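Side-chain contact in AvrA (Salmonella typhimurium, PDB 6BE0), which probably transfers acetyl groups from acetyl-CoA to serine and threonine residues of target proteins, as a YopJ-family bacterial effector that binds inositol hexakisphosphate: residues R49-I54 with E295-L300. Residues are numbered along the deposited sequence; the frame is centred on the assembly and turned at random.
Sequences RLESEI and EYKSLL
Leu50 packs its CD1 methyl against the Tyr296 ring at CD2 and CE2. CD1 is 3.6 Å from Tyr296 CD2 and almost as close to CE2. It approaches the ring obliquely, and the two side chains cross at about a right angle. Leu50 CG stands anti to its own carbonyl carbon (chi1 -64°), and the extended second torsion (chi2 180°) carries CD1 outward to the ring. Both residues are buried, and the first bond of each side chain points toward the other helix. Beyond the ring, Tyr296 OH is hydrogen-bonded to Asp68 of helix 65-82, which ties down the far end of the tyrosine. Leu43, from the same helix as Leu50, also touches this side chain.

The contact joins the first and last helices of the modelled chain, 40-55 and 287-300, in the YopJ acetyltransferase family, which belongs to the same clan as the CA peptidases. Segments 49-54 and 295-300 lie 241 residues apart in sequence, and their backbones stay well separated here: Leu50 CA and Tyr296 CA are 10.0 Å apart. Side chains alone bridge the gap. Helix 287-300 also carries Lys291, which binds inositol hexakisphosphate and whose side chain is about 9 Å from that of Tyr296.

Next to the apolar pair, Glu51 and Lys297 reach for each other from opposite directions. Both chains run extended beyond CG. Lys297 NZ gives a hydrogen bond of 3.0 Å to Glu51 OE2, as part of a salt bridge. The ammonium meets the syn side of that oxygen, but 31° out of the carboxylate plane. Lys297 CE follows at 3.4 Å from Glu51 OE2. Both residues are partly exposed, so solvent probably weakens this charge pairing.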
loop_
_atom_site.group_PDB
_atom_site.type_symbol
_atom_site.label_atom_id
_atom_site.label_comp_id
_atom_site.label_asym_id
_atom_site.label_seq_id
_atom_site.Cartn_x
_atom_site.Cartn_y
_atom_site.Cartn_z
ATOM N N ARG A 49 18.241 -15.651 3.411
ATOM C CA ARG A 49 18.123 -15.195 4.793
ATOM C C ARG A 49 16.664 -14.946 5.160
ATOM O O ARG A 49 16.235 -15.281 6.263
ATOM C CB ARG A 49 18.945 -13.923 5.023
ATOM C CG ARG A 49 20.451 -14.134 4.952
ATOM C CD ARG A 49 21.221 -12.983 5.593
ATOM N NE ARG A 49 20.885 -11.686 5.009
ATOM C CZ ARG A 49 19.964 -10.850 5.489
ATOM N NH1 ARG A 49 19.266 -11.157 6.576
ATOM N NH2 ARG A 49 19.742 -9.695 4.876
ATOM N N LEU A 50 15.907 -14.364 4.236
ATOM C CA LEU A 50 14.493 -14.078 4.472
ATOM C C LEU A 50 13.710 -15.355 4.749
ATOM O O LEU A 50 12.901 -15.410 5.673
ATOM C CB LEU A 50 13.877 -13.350 3.274
ATOM C CG LEU A 50 14.423 -11.960 2.941
ATOM C CD1 LEU A 50 13.692 -11.389 1.738
ATOM C CD2 LEU A 50 14.303 -11.024 4.130
ATOM N N GLU A 51 13.954 -16.378 3.939
ATOM C CA GLU A 51 13.269 -17.654 4.096
ATOM C C GLU A 51 13.706 -18.343 5.383
ATOM O O GLU A 51 12.885 -18.903 6.107
ATOM C CB GLU A 51 13.542 -18.552 2.888
ATOM C CG GLU A 51 12.927 -18.032 1.598
ATOM C CD GLU A 51 13.355 -18.825 0.384
ATOM O OE1 GLU A 51 14.564 -19.106 0.254
ATOM O OE2 GLU A 51 12.481 -19.172 -0.438
ATOM N N SER A 52 15.003 -18.291 5.662
ATOM C CA SER A 52 15.553 -18.870 6.884
ATOM C C SER A 52 14.951 -18.212 8.121
ATOM O O SER A 52 14.581 -18.890 9.081
ATOM C CB SER A 52 17.076 -18.725 6.903
ATOM O OG SER A 52 17.617 -19.215 8.115
ATOM N N GLU A 53 14.856 -16.888 8.084
ATOM C CA GLU A 53 14.359 -16.115 9.215
ATOM C C GLU A 53 12.883 -16.397 9.494
ATOM O O GLU A 53 12.413 -16.222 10.619
ATOM C CB GLU A 53 14.574 -14.623 8.962
ATOM C CG GLU A 53 16.034 -14.200 9.075
ATOM C CD GLU A 53 16.337 -12.911 8.335
ATOM O OE1 GLU A 53 15.386 -12.225 7.907
ATOM O OE2 GLU A 53 17.532 -12.585 8.179
ATOM N N ILE A 54 12.159 -16.836 8.471
ATOM C CA ILE A 54 10.766 -17.239 8.638
ATOM C C ILE A 54 10.687 -18.578 9.366
ATOM O O ILE A 54 9.835 -18.773 10.231
ATOM C CB ILE A 54 10.038 -17.339 7.276
ATOM C CG1 ILE A 54 9.753 -15.936 6.734
ATOM C CG2 ILE A 54 8.725 -18.118 7.402
ATOM C CD1 ILE A 54 9.226 -15.906 5.312
ATOM N N GLU A 295 8.651 -10.989 -4.493
ATOM C CA GLU A 295 9.080 -9.779 -5.182
ATOM C C GLU A 295 10.577 -9.796 -5.482
ATOM O O GLU A 295 10.999 -9.449 -6.586
ATOM C CB GLU A 295 8.724 -8.552 -4.342
ATOM C CG GLU A 295 7.238 -8.218 -4.331
ATOM C CD GLU A 295 6.796 -7.446 -5.563
ATOM O OE1 GLU A 295 7.523 -7.463 -6.579
ATOM O OE2 GLU A 295 5.721 -6.814 -5.511
ATOM N N TYR A 296 11.377 -10.206 -4.502
ATOM C CA TYR A 296 12.824 -10.282 -4.681
ATOM C C TYR A 296 13.200 -11.345 -5.710
ATOM O O TYR A 296 14.043 -11.110 -6.577
ATOM C CB TYR A 296 13.526 -10.588 -3.354
ATOM C CG TYR A 296 13.556 -9.446 -2.358
ATOM C CD1 TYR A 296 12.761 -8.318 -2.524
ATOM C CD2 TYR A 296 14.394 -9.494 -1.253
ATOM C CE1 TYR A 296 12.796 -7.279 -1.612
ATOM C CE2 TYR A 296 14.436 -8.460 -0.338
ATOM C CZ TYR A 296 13.636 -7.357 -0.521
ATOM O OH TYR A 296 13.681 -6.330 0.392
ATOM N N LYS A 297 12.577 -12.515 -5.604
ATOM C CA LYS A 297 12.880 -13.624 -6.501
ATOM C C LYS A 297 12.584 -13.266 -7.954
ATOM O O LYS A 297 13.266 -13.734 -8.866
ATOM C CB LYS A 297 12.088 -14.871 -6.104
ATOM C CG LYS A 297 12.671 -15.633 -4.922
ATOM C CD LYS A 297 11.900 -16.918 -4.666
ATOM C CE LYS A 297 12.497 -17.720 -3.523
ATOM N NZ LYS A 297 11.769 -19.001 -3.317
ATOM N N SER A 298 11.569 -12.435 -8.166
ATOM C CA SER A 298 11.187 -12.028 -9.515
ATOM C C SER A 298 12.298 -11.226 -10.187
ATOM O O SER A 298 12.464 -11.285 -11.405
ATOM C CB SER A 298 9.897 -11.204 -9.485
ATOM O OG SER A 298 8.815 -11.966 -8.979
ATOM N N LEU A 299 13.056 -10.476 -9.392
ATOM C CA LEU A 299 14.169 -9.694 -9.919
ATOM C C LEU A 299 15.293 -10.606 -10.403
ATOM O O LEU A 299 16.056 -10.243 -11.300
ATOM C CB LEU A 299 14.700 -8.725 -8.860
ATOM C CG LEU A 299 13.744 -7.618 -8.408
ATOM C CD1 LEU A 299 14.332 -6.864 -7.225
ATOM C CD2 LEU A 299 13.437 -6.660 -9.550
ATOM N N LEU A 300 15.388 -11.788 -9.806
ATOM C CA LEU A 300 16.413 -12.756 -10.177
ATOM C C LEU A 300 16.029 -13.526 -11.438
ATOM O O LEU A 300 16.898 -13.957 -12.194
ATOM C CB LEU A 300 16.666 -13.734 -9.029
ATOM C CG LEU A 300 17.133 -13.099 -7.717
ATOM C CD1 LEU A 300 17.219 -14.140 -6.612
ATOM C CD2 LEU A 300 18.474 -12.406 -7.902
#